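Local structure of diaminobutyrate-pyruvate transaminase and L-2,4-diaminobutyrate decarboxylase (Vibrio parahaemolyticus, 2QMA) at residues 120-125 against 376-381; 181-186 against 197-202; 443-448 against 491-496. The protein probably uses pyridoxal 5'-phosphate to decarboxylate L-2,4-diaminobutyrate through this C-terminal domain, the whole protein probably also acting as a transaminase. All coordinates share one frame; numbering follows the deposited sequence.

Interaction 1. Residues 120-125 against 376-381; sequences AMIAAL and DALKVF
I122 and L378 are the main apolar pair, and each gives up most of what its segment buries in the other. The two side chains slide past each other in opposite directions. I122 CG1 lies 4.0 Å from L378 CD2. L378 CD2 also lies 3.8 Å from M121 CB. M121 is a selenomethionine and touches here through its CB, not through selenium. L378 CG stands anti to the backbone N (chi1 -180°), and CD2 beyond it is the methyl that meets M121 and I122. A further contact comes from I122 CD1, 3.9 Å from K379 CE and 4.0 Å from K379 CG. I122 and K379 cross at about a right angle.

No hydrogen bond crosses between 120-125 and 376-381. The polar groups are buried but have partners nearby. K379 NZ makes a weak bond and salt bridge to D376 OD1 at 3.1 Å. It also donates to the carbonyls of S332 and T330 and pairs with E119. D376 in turn pairs with R374 and binds the S332 hydroxyl.

The axes of 120-125 and 377-381 approach to 10.3 Å at 143°, so these segments run roughly antiparallel. Helix 113-125 also faces the second subunit, where the A124 carbonyl accepts a bond from Q99 of that subunit. Helix 377-386 leans on helix 136-152 and on strand 160-164 of the large mixed sheet. The contact thus joins a dimer-facing helix to a sheet-and-helix build consistent with fold type I pyridoxal phosphate enzymes.

Interaction 2. Residues 181-186 against 197-202; sequences WIADKL and PDYADK
Y199 reaches over to helix 167-187 and puts its hydroxyl against A183 and L186. The contact belongs to a beta-alpha-beta crossover in the large mixed sheet. Helix 167-187 follows strand 160-164, which is outermost within this chain. The chain then returns through 197-202 into strand 203-208. The two strands are parallel but not neighbours, as four others lie between them. Y199 and P197 lie in that return, between the short helix 191-194 and strand 203-208.

The closest approach is from Y199 OH to A183 CA, at 3.2 Å. A183 CA sits at the edge of the ring, near its plane. A183 CB is also close, at 3.7 Å from Y199 OH. L186 comes to the ring obliquely. L186 CB is 3.7 Å from Y199 OH, and L186 CD1 is 4.1 Å from Y199 CE1.

P197 serves two neighbours. P197 CG packs on A183 CB at 4.0 Å, which adds a second apolar contact to the helix. P197 CB lies 3.5 Å above the plane of the Y199 ring, offset toward the rim. P197 and Y199 therefore approach the same alanine together, one by its ring carbon and the other by its hydroxyl.

There is no hydrogen bond between the two segments. Beyond them, I258 of strand 258-265 touches both L186 and Y199, so the pair also rests on the sheet. I191 packs on A183 and P197 from helix 191-194. The Y199 hydroxyl finds its polar partner one residue past the helical segment. It is hydrogen-bonded to S187 OG, while the A183 carbonyl O, at 3.4 Å from Y199 OH, is too poorly angled to bond.

Interaction 3. Residues 443-448 against 491-496; sequences KALRLE and MLAVEL
Two helices of the C-terminal part, 438-452 and 479-495, pack together here, with L445 meeting A493 and L496. The contact is apolar, and no hydrogen bond crosses it. L445 is the central residue on its side. L445 CB touches L496 CD1 at 3.6 Å, and L445 CD2 packs on A493 CB at 3.9 Å. L445 CG takes the crowded position between the backbone N and the carbonyl carbon (chi1 88°), with CD2 beyond it at A493. L496 CD1 also reaches the backbone, lying 3.6 Å from L445 CA. A looser touch joins A444 CB to L496 CD1, at 4.2 Å. L492 is buried and points toward the other helix, with L492 CD1 4.1 Å from the L445 carbonyl O.

L496 is the last modelled residue, and its side chain also touches L441. L492 extends the contact along helix 438-452 to A449 and R452. R452, outside both segments, is the salt-bridge partner of E448 within that helix. L445 also packs on L468 of strand 465-471, so helix 438-452 lies against both helix 479-495 and the four-stranded antiparallel sheet.

The three contacts are separate packing sites. The centres of interactions 1 and 2 are about 40 Å apart, and their nearest atoms about 26 Å. The centre of interaction 3 is about 42 Å from interaction 1 and about 52 Å from interaction 2, with nearest atoms about 25 Å and about 36 Å away. Along the chain, interaction 2 is nested inside the loop that interaction 1 closes. Interaction 3 follows both, in the C-terminal part with its own antiparallel sheet. K325, the lysine predicted to carry pyridoxal phosphate, is not modified in this structure, and all three contacts lie away from it. Interaction 1 lies beside the second subunit, and interaction 2 packs on strand 258-265 of the large sheet.

Interaction 1. Residues 120-125 against 376-381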
loop_
_atom_site.group_PDB
_atom_site.type_symbol
_atom_site.label_atom_id
_atom_site.label_comp_id
_atom_site.label_asym_id
_atom_site.label_seq_id
_atom_site.Cartn_x
_atom_site.Cartn_y
_atom_site.Cartn_z
ATOM N N ALA A 120 0.153 -15.081 -4.977
ATOM C CA ALA A 120 -0.256 -16.311 -4.260
ATOM C C ALA A 120 0.696 -16.654 -3.120
ATOM O O ALA A 120 0.250 -16.985 -2.002
ATOM C CB ALA A 120 -0.433 -17.515 -5.246
HETATM N N MSE A 121 1.996 -16.536 -3.395
HETATM C CA MSE A 121 3.023 -16.766 -2.380
HETATM C C MSE A 121 3.083 -15.632 -1.344
HETATM O O MSE A 121 3.215 -15.888 -0.157
HETATM C CB MSE A 121 4.383 -17.009 -3.036
HETATM C CG MSE A 121 4.385 -18.243 -3.927
HETATM SE SE MSE A 121 6.010 -18.436 -4.977
HETATM C CE MSE A 121 7.212 -18.883 -3.505
ATOM N N ILE A 122 2.953 -14.383 -1.799
ATOM C CA ILE A 122 2.926 -13.257 -0.868
ATOM C C ILE A 122 1.787 -13.479 0.145
ATOM O O ILE A 122 1.965 -13.320 1.340
ATOM C CB ILE A 122 2.700 -11.871 -1.620
ATOM C CG1 ILE A 122 3.874 -11.583 -2.604
ATOM C CG2 ILE A 122 2.536 -10.716 -0.612
ATOM C CD1 ILE A 122 3.663 -10.477 -3.649
ATOM N N ALA A 123 0.607 -13.802 -0.359
ATOM C CA ALA A 123 -0.597 -13.903 0.480
ATOM C C ALA A 123 -0.462 -15.050 1.522
ATOM O O ALA A 123 -0.865 -14.922 2.684
ATOM C CB ALA A 123 -1.817 -14.115 -0.449
ATOM N N ALA A 124 0.163 -16.139 1.103
ATOM C CA ALA A 124 0.291 -17.338 1.926
ATOM C C ALA A 124 1.345 -17.145 2.999
ATOM O O ALA A 124 1.179 -17.596 4.122
ATOM C CB ALA A 124 0.592 -18.557 1.069
ATOM N N LEU A 125 2.410 -16.438 2.663
ATOM C CA LEU A 125 3.461 -16.159 3.651
ATOM C C LEU A 125 3.118 -14.978 4.557
ATOM O O LEU A 125 3.554 -14.928 5.706
ATOM C CB LEU A 125 4.792 -15.883 2.958
ATOM C CG LEU A 125 5.410 -17.087 2.210
ATOM C CD1 LEU A 125 6.639 -16.621 1.356
ATOM C CD2 LEU A 125 5.726 -18.256 3.155
ATOM N N ASP A 376 5.699 -6.867 -1.932
ATOM C CA ASP A 376 5.509 -6.648 -3.363
ATOM C C ASP A 376 6.762 -6.931 -4.266
ATOM O O ASP A 376 6.649 -7.199 -5.479
ATOM C CB ASP A 376 4.999 -5.215 -3.621
ATOM C CG ASP A 376 3.597 -4.996 -3.094
ATOM O OD1 ASP A 376 2.776 -5.897 -3.315
ATOM O OD2 ASP A 376 3.332 -3.939 -2.443
ATOM N N ALA A 377 7.938 -6.837 -3.674
ATOM C CA ALA A 377 9.190 -6.944 -4.440
ATOM C C ALA A 377 9.300 -8.360 -5.013
ATOM O O ALA A 377 10.060 -8.591 -5.968
ATOM C CB ALA A 377 10.378 -6.623 -3.560
ATOM N N LEU A 378 8.518 -9.295 -4.458
ATOM C CA LEU A 378 8.580 -10.711 -4.925
ATOM C C LEU A 378 8.125 -10.765 -6.371
ATOM O O LEU A 378 8.714 -11.480 -7.178
ATOM C CB LEU A 378 7.797 -11.698 -4.030
ATOM C CG LEU A 378 7.836 -13.195 -4.474
ATOM C CD1 LEU A 378 9.236 -13.802 -4.331
ATOM C CD2 LEU A 378 6.804 -14.108 -3.725
ATOM N N LYS A 379 7.127 -9.941 -6.711
ATOM C CA LYS A 379 6.608 -9.851 -8.062
ATOM C C LYS A 379 7.752 -9.559 -9.059
ATOM O O LYS A 379 7.887 -10.289 -10.035
ATOM C CB LYS A 379 5.551 -8.754 -8.178
ATOM C CG LYS A 379 4.356 -8.930 -7.249
ATOM C CD LYS A 379 3.594 -7.591 -7.158
ATOM C CE LYS A 379 2.651 -7.608 -6.038
ATOM N NZ LYS A 379 1.691 -6.467 -6.128
ATOM N N VAL A 380 8.544 -8.509 -8.806
ATOM C CA VAL A 380 9.609 -8.137 -9.738
ATOM C C VAL A 380 10.692 -9.231 -9.712
ATOM O O VAL A 380 11.268 -9.574 -10.760
ATOM C CB VAL A 380 10.230 -6.759 -9.415
ATOM C CG1 VAL A 380 11.273 -6.377 -10.473
ATOM C CG2 VAL A 380 9.156 -5.657 -9.292
ATOM N N PHE A 381 10.998 -9.759 -8.526
ATOM C CA PHE A 381 12.045 -10.775 -8.373
ATOM C C PHE A 381 11.694 -11.979 -9.252
ATOM O O PHE A 381 12.548 -12.469 -10.008
ATOM C CB PHE A 381 12.205 -11.138 -6.884
ATOM C CG PHE A 381 13.247 -12.188 -6.582
ATOM C CD1 PHE A 381 14.597 -11.872 -6.576
ATOM C CD2 PHE A 381 12.863 -13.472 -6.201
ATOM C CE1 PHE A 381 15.551 -12.820 -6.221
ATOM C CE2 PHE A 381 13.821 -14.422 -5.859
ATOM C CZ PHE A 381 15.157 -14.091 -5.862
#

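Interaction 2. Residues 181-186 against 197-202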
loop_
_atom_site.group_PDB
_atom_site.type_symbol
_atom_site.label_atom_id
_atom_site.label_comp_id
_atom_site.label_asym_id
_atom_site.label_seq_id
_atom_site.Cartn_x
_atom_site.Cartn_y
_atom_site.Cartn_z
ATOM N N TRP A 181 15.921 18.064 2.752
ATOM C CA TRP A 181 17.301 18.227 2.242
ATOM C C TRP A 181 17.635 19.735 2.166
ATOM O O TRP A 181 18.725 20.178 2.592
ATOM C CB TRP A 181 17.421 17.506 0.878
ATOM C CG TRP A 181 18.647 17.768 0.049
ATOM C CD1 TRP A 181 19.833 17.118 0.089
ATOM C CD2 TRP A 181 18.748 18.745 -0.973
ATOM N NE1 TRP A 181 20.692 17.638 -0.857
ATOM C CE2 TRP A 181 20.040 18.642 -1.528
ATOM C CE3 TRP A 181 17.851 19.693 -1.491
ATOM C CZ2 TRP A 181 20.469 19.455 -2.595
ATOM C CZ3 TRP A 181 18.280 20.511 -2.536
ATOM C CH2 TRP A 181 19.595 20.395 -3.058
ATOM N N ILE A 182 16.692 20.522 1.651
ATOM C CA ILE A 182 17.006 21.925 1.408
ATOM C C ILE A 182 17.079 22.679 2.743
ATOM O O ILE A 182 17.955 23.535 2.865
ATOM C CB ILE A 182 15.995 22.642 0.481
ATOM C CG1 ILE A 182 16.577 24.005 -0.002
ATOM C CG2 ILE A 182 14.647 22.864 1.157
ATOM C CD1 ILE A 182 17.889 23.901 -0.795
ATOM N N ALA A 183 16.168 22.383 3.701
ATOM C CA ALA A 183 16.270 23.015 5.039
ATOM C C ALA A 183 17.577 22.639 5.720
ATOM O O ALA A 183 18.203 23.467 6.440
ATOM C CB ALA A 183 15.065 22.687 5.961
ATOM N N ASP A 184 18.014 21.397 5.526
ATOM C CA ASP A 184 19.299 20.973 6.128
ATOM C C ASP A 184 20.452 21.735 5.462
ATOM O O ASP A 184 21.389 22.208 6.118
ATOM C CB ASP A 184 19.510 19.473 5.939
ATOM C CG ASP A 184 20.843 19.007 6.510
ATOM O OD1 ASP A 184 21.054 19.253 7.694
ATOM O OD2 ASP A 184 21.675 18.463 5.761
ATOM N N LYS A 185 20.384 21.859 4.149
ATOM C CA LYS A 185 21.452 22.559 3.405
ATOM C C LYS A 185 21.492 24.066 3.743
ATOM O O LYS A 185 22.560 24.591 4.068
ATOM C CB LYS A 185 21.293 22.310 1.897
ATOM C CG LYS A 185 22.269 23.049 1.000
ATOM C CD LYS A 185 21.640 23.176 -0.410
ATOM C CE LYS A 185 22.107 22.079 -1.344
ATOM N NZ LYS A 185 23.585 21.834 -1.330
ATOM N N LEU A 186 20.348 24.750 3.700
ATOM C CA LEU A 186 20.337 26.220 3.926
ATOM C C LEU A 186 20.662 26.680 5.371
ATOM O O LEU A 186 21.361 27.692 5.569
ATOM C CB LEU A 186 19.030 26.870 3.390
ATOM C CG LEU A 186 18.751 26.689 1.883
ATOM C CD1 LEU A 186 17.447 27.377 1.422
ATOM C CD2 LEU A 186 19.919 27.113 0.974
ATOM N N PRO A 197 10.988 25.246 8.521
ATOM C CA PRO A 197 11.723 26.493 8.848
ATOM C C PRO A 197 10.874 27.759 8.572
ATOM O O PRO A 197 9.886 27.688 7.808
ATOM C CB PRO A 197 12.962 26.379 7.939
ATOM C CG PRO A 197 12.476 25.632 6.722
ATOM C CD PRO A 197 11.576 24.569 7.352
ATOM N N ASP A 198 11.234 28.908 9.152
ATOM C CA ASP A 198 10.454 30.160 8.905
ATOM C C ASP A 198 10.459 30.636 7.449
ATOM O O ASP A 198 9.542 31.317 7.015
ATOM C CB ASP A 198 10.807 31.365 9.847
ATOM C CG ASP A 198 9.792 32.587 9.654
ATOM O OD1 ASP A 198 8.585 32.424 9.928
ATOM O OD2 ASP A 198 10.170 33.694 9.181
ATOM N N TYR A 199 11.473 30.246 6.681
ATOM C CA TYR A 199 11.507 30.581 5.272
ATOM C C TYR A 199 10.733 29.604 4.374
ATOM O O TYR A 199 10.780 29.716 3.154
ATOM C CB TYR A 199 12.963 30.718 4.798
ATOM C CG TYR A 199 13.851 29.512 5.066
ATOM C CD1 TYR A 199 13.857 28.416 4.188
ATOM C CD2 TYR A 199 14.691 29.460 6.188
ATOM C CE1 TYR A 199 14.671 27.308 4.414
ATOM C CE2 TYR A 199 15.525 28.347 6.391
ATOM C CZ TYR A 199 15.479 27.276 5.489
ATOM O OH TYR A 199 16.254 26.148 5.664
ATOM N N ALA A 200 10.000 28.654 4.962
ATOM C CA ALA A 200 9.265 27.651 4.146
ATOM C C ALA A 200 8.316 28.268 3.107
ATOM O O ALA A 200 8.036 27.655 2.070
ATOM C CB ALA A 200 8.466 26.689 5.039
ATOM N N ASP A 201 7.763 29.434 3.433
ATOM C CA ASP A 201 6.768 30.093 2.567
ATOM C C ASP A 201 7.386 30.491 1.216
ATOM O O ASP A 201 6.688 30.767 0.245
ATOM C CB ASP A 201 6.196 31.312 3.271
ATOM C CG ASP A 201 7.193 32.499 3.334
ATOM O OD1 ASP A 201 8.277 32.417 3.982
ATOM O OD2 ASP A 201 6.873 33.546 2.731
ATOM N N LYS A 202 8.710 30.536 1.191
ATOM C CA LYS A 202 9.440 30.882 -0.013
ATOM C C LYS A 202 9.771 29.679 -0.886
ATOM O O LYS A 202 10.139 29.862 -2.035
ATOM C CB LYS A 202 10.728 31.636 0.339
ATOM C CG LYS A 202 10.491 33.055 0.793
ATOM C CD LYS A 202 11.644 33.470 1.704
ATOM C CE LYS A 202 11.897 34.950 1.638
ATOM N NZ LYS A 202 11.144 35.612 2.711
#

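Interaction 3. Residues 443-448 against 491-496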
loop_
_atom_site.group_PDB
_atom_site.type_symbol
_atom_site.label_atom_id
_atom_site.label_comp_id
_atom_site.label_asym_id
_atom_site.label_seq_id
_atom_site.Cartn_x
_atom_site.Cartn_y
_atom_site.Cartn_z
ATOM N N LYS A 443 -17.637 13.280 -25.759
ATOM C CA LYS A 443 -18.022 13.010 -24.372
ATOM C C LYS A 443 -19.070 11.899 -24.249
ATOM O O LYS A 443 -18.935 10.984 -23.426
ATOM C CB LYS A 443 -18.524 14.278 -23.688
ATOM C CG LYS A 443 -17.391 15.158 -23.241
ATOM C CD LYS A 443 -17.729 15.832 -21.926
ATOM C CE LYS A 443 -18.111 17.266 -22.160
ATOM N NZ LYS A 443 -17.057 18.018 -22.904
ATOM N N ALA A 444 -20.106 11.979 -25.072
ATOM C CA ALA A 444 -21.199 11.049 -24.974
ATOM C C ALA A 444 -20.726 9.650 -25.409
ATOM O O ALA A 444 -21.013 8.663 -24.734
ATOM C CB ALA A 444 -22.378 11.535 -25.793
ATOM N N LEU A 445 -19.942 9.566 -26.486
ATOM C CA LEU A 445 -19.522 8.249 -26.920
ATOM C C LEU A 445 -18.567 7.578 -25.921
ATOM O O LEU A 445 -18.660 6.368 -25.710
ATOM C CB LEU A 445 -19.005 8.243 -28.363
ATOM C CG LEU A 445 -17.584 8.520 -28.766
ATOM C CD1 LEU A 445 -16.696 7.314 -28.392
ATOM C CD2 LEU A 445 -17.579 8.778 -30.277
ATOM N N ARG A 446 -17.717 8.357 -25.257
ATOM C CA ARG A 446 -16.866 7.761 -24.241
ATOM C C ARG A 446 -17.650 7.119 -23.086
ATOM O O ARG A 446 -17.381 5.980 -22.712
ATOM C CB ARG A 446 -15.828 8.731 -23.703
ATOM C CG ARG A 446 -14.847 8.000 -22.837
ATOM C CD ARG A 446 -14.703 8.730 -21.583
ATOM N NE ARG A 446 -14.599 7.911 -20.385
ATOM C CZ ARG A 446 -15.357 8.105 -19.314
ATOM N NH1 ARG A 446 -16.282 9.063 -19.312
ATOM N NH2 ARG A 446 -15.195 7.343 -18.248
ATOM N N LEU A 447 -18.609 7.857 -22.524
ATOM C CA LEU A 447 -19.422 7.334 -21.431
ATOM C C LEU A 447 -20.330 6.159 -21.865
ATOM O O LEU A 447 -20.455 5.154 -21.157
ATOM C CB LEU A 447 -20.247 8.461 -20.814
ATOM C CG LEU A 447 -21.295 8.003 -19.790
ATOM C CD1 LEU A 447 -20.548 7.419 -18.589
ATOM C CD2 LEU A 447 -22.216 9.162 -19.358
ATOM N N GLU A 448 -20.952 6.281 -23.034
ATOM C CA GLU A 448 -21.752 5.186 -23.600
ATOM C C GLU A 448 -20.950 3.913 -23.887
ATOM O O GLU A 448 -21.414 2.817 -23.599
ATOM C CB GLU A 448 -22.452 5.650 -24.883
ATOM C CG GLU A 448 -23.628 6.528 -24.599
ATOM C CD GLU A 448 -24.504 5.894 -23.557
ATOM O OE1 GLU A 448 -25.011 4.773 -23.819
ATOM O OE2 GLU A 448 -24.642 6.497 -22.466
HETATM N N MSE A 491 -19.302 3.221 -35.035
HETATM C CA MSE A 491 -20.709 2.816 -34.970
HETATM C C MSE A 491 -21.449 3.504 -33.820
HETATM O O MSE A 491 -22.573 3.951 -34.004
HETATM C CB MSE A 491 -20.834 1.305 -34.940
HETATM C CG MSE A 491 -20.181 0.651 -36.163
HETATM SE SE MSE A 491 -20.803 1.371 -37.914
HETATM C CE MSE A 491 -22.622 1.277 -37.594
ATOM N N LEU A 492 -20.797 3.658 -32.663
ATOM C CA LEU A 492 -21.393 4.430 -31.568
ATOM C C LEU A 492 -21.636 5.882 -31.993
ATOM O O LEU A 492 -22.723 6.432 -31.777
ATOM C CB LEU A 492 -20.476 4.407 -30.326
ATOM C CG LEU A 492 -20.553 3.176 -29.439
ATOM C CD1 LEU A 492 -19.564 3.317 -28.297
ATOM C CD2 LEU A 492 -21.976 2.967 -28.857
ATOM N N ALA A 493 -20.621 6.482 -32.604
ATOM C CA ALA A 493 -20.679 7.855 -33.113
ATOM C C ALA A 493 -21.815 8.074 -34.114
ATOM O O ALA A 493 -22.498 9.095 -34.060
ATOM C CB ALA A 493 -19.363 8.243 -33.727
ATOM N N VAL A 494 -22.020 7.108 -35.015
ATOM C CA VAL A 494 -23.081 7.166 -36.033
ATOM C C VAL A 494 -24.466 7.289 -35.369
ATOM O O VAL A 494 -25.403 7.912 -35.900
ATOM C CB VAL A 494 -23.002 5.924 -36.984
ATOM C CG1 VAL A 494 -24.291 5.706 -37.748
ATOM C CG2 VAL A 494 -21.833 6.067 -37.961
ATOM N N GLU A 495 -24.583 6.698 -34.193
ATOM C CA GLU A 495 -25.838 6.650 -33.501
ATOM C C GLU A 495 -26.078 7.848 -32.587
ATOM O O GLU A 495 -27.179 8.030 -32.079
ATOM C CB GLU A 495 -25.952 5.331 -32.744
ATOM C CG GLU A 495 -26.147 4.083 -33.662
ATOM C CD GLU A 495 -27.325 4.193 -34.654
ATOM O OE1 GLU A 495 -28.411 4.665 -34.260
ATOM O OE2 GLU A 495 -27.178 3.803 -35.829
ATOM N N LEU A 496 -25.048 8.668 -32.413
ATOM C CA LEU A 496 -25.081 9.806 -31.501
ATOM C C LEU A 496 -25.109 11.121 -32.237
ATOM O O LEU A 496 -25.411 12.138 -31.622
ATOM C CB LEU A 496 -23.848 9.794 -30.584
ATOM C CG LEU A 496 -23.875 8.684 -29.542
ATOM C CD1 LEU A 496 -22.536 8.625 -28.855
ATOM C CD2 LEU A 496 -25.002 8.884 -28.547
#